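Local coordinates for protein excinuclease ABC, subunit A. (Deinococcus radiodurans, PDB 2VF7) that binds adenine nucleotide and probably hydrolyses ATP as a zinc-containing, DNA-binding ABC protein of the UvrA family, probably in damage recognition during DNA excision repair, at residues L120-Y124 with T303-I309. The protein carries 1 engineered substitution. Sequence-based numbering, arbitrary orientation.
Sequences LRMLY and TFAGLDI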
loop_
_atom_site.group_PDB
_atom_site.type_symbol
_atom_site.label_atom_id
_atom_site.label_comp_id
_atom_site.label_asym_id
_atom_site.label_seq_id
_atom_site.Cartn_x
_atom_site.Cartn_y
_atom_site.Cartn_z
ATOM N N LEU A 120 -2.977 -9.859 -26.120
ATOM C CA LEU A 120 -3.584 -9.684 -27.435
ATOM C C LEU A 120 -3.636 -8.223 -27.902
ATOM O O LEU A 120 -4.008 -7.955 -29.038
ATOM C CB LEU A 120 -4.937 -10.412 -27.553
ATOM C CG LEU A 120 -6.259 -9.965 -26.921
ATOM C CD1 LEU A 120 -6.948 -8.867 -27.736
ATOM C CD2 LEU A 120 -7.188 -11.162 -26.785
ATOM N N ARG A 121 -3.248 -7.284 -27.042
ATOM C CA ARG A 121 -2.999 -5.905 -27.497
ATOM C C ARG A 121 -1.653 -5.846 -28.211
ATOM O O ARG A 121 -1.485 -5.117 -29.201
ATOM C CB ARG A 121 -3.002 -4.900 -26.342
ATOM C CG ARG A 121 -4.355 -4.665 -25.702
ATOM C CD ARG A 121 -4.256 -3.640 -24.580
ATOM N NE ARG A 121 -5.360 -3.789 -23.642
ATOM C CZ ARG A 121 -5.223 -3.979 -22.334
ATOM N NH1 ARG A 121 -4.016 -4.011 -21.778
ATOM N NH2 ARG A 121 -6.304 -4.115 -21.581
ATOM N N MET A 122 -0.703 -6.622 -27.690
ATOM C CA MET A 122 0.617 -6.775 -28.289
ATOM C C MET A 122 0.567 -7.625 -29.554
ATOM O O MET A 122 1.442 -7.505 -30.411
ATOM C CB MET A 122 1.580 -7.414 -27.295
ATOM C CG MET A 122 1.829 -6.622 -26.038
ATOM S SD MET A 122 2.767 -7.666 -24.924
ATOM C CE MET A 122 2.541 -6.835 -23.349
ATOM N N LEU A 123 -0.440 -8.492 -29.659
ATOM C CA LEU A 123 -0.644 -9.309 -30.865
ATOM C C LEU A 123 -1.229 -8.491 -32.014
ATOM O O LEU A 123 -0.913 -8.732 -33.175
ATOM C CB LEU A 123 -1.534 -10.521 -30.562
ATOM C CG LEU A 123 -1.918 -11.477 -31.699
ATOM C CD1 LEU A 123 -1.934 -12.914 -31.213
ATOM C CD2 LEU A 123 -3.263 -11.104 -32.309
ATOM N N TYR A 124 -2.101 -7.547 -31.679
ATOM C CA TYR A 124 -2.687 -6.639 -32.658
ATOM C C TYR A 124 -1.694 -5.544 -33.037
ATOM O O TYR A 124 -1.711 -5.040 -34.164
ATOM C CB TYR A 124 -3.985 -6.035 -32.115
ATOM C CG TYR A 124 -5.226 -6.861 -32.397
ATOM C CD1 TYR A 124 -5.519 -8.013 -31.648
ATOM C CD2 TYR A 124 -6.111 -6.493 -33.411
ATOM C CE1 TYR A 124 -6.664 -8.778 -31.909
ATOM C CE2 TYR A 124 -7.256 -7.247 -33.679
ATOM C CZ TYR A 124 -7.525 -8.383 -32.926
ATOM O OH TYR A 124 -8.655 -9.111 -33.199
ATOM N N THR A 303 -7.196 -5.547 -37.860
ATOM C CA THR A 303 -8.041 -6.730 -37.705
ATOM C C THR A 303 -7.232 -7.996 -37.324
ATOM O O THR A 303 -6.001 -7.944 -37.221
ATOM C CB THR A 303 -8.900 -6.947 -39.001
ATOM O OG1 THR A 303 -10.137 -7.593 -38.678
ATOM C CG2 THR A 303 -8.145 -7.751 -40.080
ATOM N N PHE A 304 -7.933 -9.107 -37.083
ATOM C CA PHE A 304 -7.332 -10.442 -36.966
ATOM C C PHE A 304 -8.406 -11.513 -37.152
ATOM O O PHE A 304 -9.458 -11.457 -36.515
ATOM C CB PHE A 304 -6.611 -10.630 -35.628
ATOM C CG PHE A 304 -5.840 -11.927 -35.525
ATOM C CD1 PHE A 304 -4.498 -11.984 -35.887
ATOM C CD2 PHE A 304 -6.451 -13.090 -35.052
ATOM C CE1 PHE A 304 -3.784 -13.175 -35.787
ATOM C CE2 PHE A 304 -5.740 -14.286 -34.955
ATOM C CZ PHE A 304 -4.409 -14.325 -35.321
ATOM N N ALA A 305 -8.124 -12.484 -38.024
ATOM C CA ALA A 305 -9.091 -13.509 -38.462
ATOM C C ALA A 305 -10.414 -12.913 -38.977
ATOM O O ALA A 305 -11.432 -13.612 -39.073
ATOM C CB ALA A 305 -9.339 -14.544 -37.352
ATOM N N GLY A 306 -10.376 -11.620 -39.317
ATOM C CA GLY A 306 -11.556 -10.881 -39.763
ATOM C C GLY A 306 -12.175 -9.987 -38.701
ATOM O O GLY A 306 -13.220 -9.375 -38.939
ATOM N N LEU A 307 -11.522 -9.898 -37.536
ATOM C CA LEU A 307 -12.085 -9.230 -36.356
ATOM C C LEU A 307 -11.137 -8.224 -35.710
ATOM O O LEU A 307 -9.952 -8.500 -35.554
ATOM C CB LEU A 307 -12.484 -10.265 -35.303
ATOM C CG LEU A 307 -13.257 -11.517 -35.723
ATOM C CD1 LEU A 307 -12.999 -12.627 -34.734
ATOM C CD2 LEU A 307 -14.746 -11.252 -35.861
ATOM N N ASP A 308 -11.670 -7.061 -35.338
ATOM C CA ASP A 308 -10.957 -6.107 -34.485
ATOM C C ASP A 308 -11.046 -6.584 -33.022
ATOM O O ASP A 308 -11.846 -7.474 -32.724
ATOM C CB ASP A 308 -11.555 -4.705 -34.634
ATOM C CG ASP A 308 -13.054 -4.670 -34.332
ATOM O OD1 ASP A 308 -13.420 -4.364 -33.184
ATOM O OD2 ASP A 308 -13.862 -4.970 -35.238
ATOM N N ILE A 309 -10.239 -6.007 -32.122
ATOM C CA ILE A 309 -10.140 -6.498 -30.728
ATOM C C ILE A 309 -11.491 -6.744 -30.047
ATOM O O ILE A 309 -11.692 -7.767 -29.390
ATOM C CB ILE A 309 -9.297 -5.570 -29.814
ATOM C CG1 ILE A 309 -9.501 -4.102 -30.190
ATOM C CG2 ILE A 309 -7.832 -5.956 -29.850
ATOM C CD1 ILE A 309 -8.860 -3.118 -29.226
#
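A helix-to-loop contact, mostly apolar and closed by one hydrogen bond, joins helix 116-127 to the hairpin-like turn that precedes helix 309-314, bringing together the two ends of a 178-residue excursion that carries the zinc ligands Cys151, Cys154, Cys287 and Cys290. The loop reverses direction in a type I' beta turn from Phe304 to Leu307, held by paired backbone bonds: Phe304 N to Leu307 O at 2.6 Å and Leu307 N to Phe304 O at 2.8 Å. Ala305 and Gly306 occupy its corners with positive phi; Gly306, at phi 102°, leaves no room for a CB beside the preceding carbonyl.

Tyr124 reaches from the helix to this loop, its OH lying 3.5 Å from Phe304 CB and donating to Leu307 O at 2.8 Å, so that carbonyl serves both the turn and the tyrosine. Over one ring face lies Ile309, whose CG2 sits 3.6 Å from the Tyr124 ring centroid in a CH-pi contact; its beta branch presents that methyl at the new helix's first turn. The same CG2 meets Leu120 CD1 at 3.7 Å, one helical turn before Tyr124. Leu123 turns to Phe304 instead, its CD2 lying over that ring, 4.2 Å from the centroid. Leu324 of helix 317-328 touches both Leu123 and Phe304. Asp308, the N-cap residue, points its CB away from helix 116-127, its side chain about 12 Å from the zinc.

Tyrosine thus suits its place twice over: its ring packs against the Ile309 methyl and loop backbone, while its polar hydroxyl is satisfied within the contact by a carbonyl of the turn.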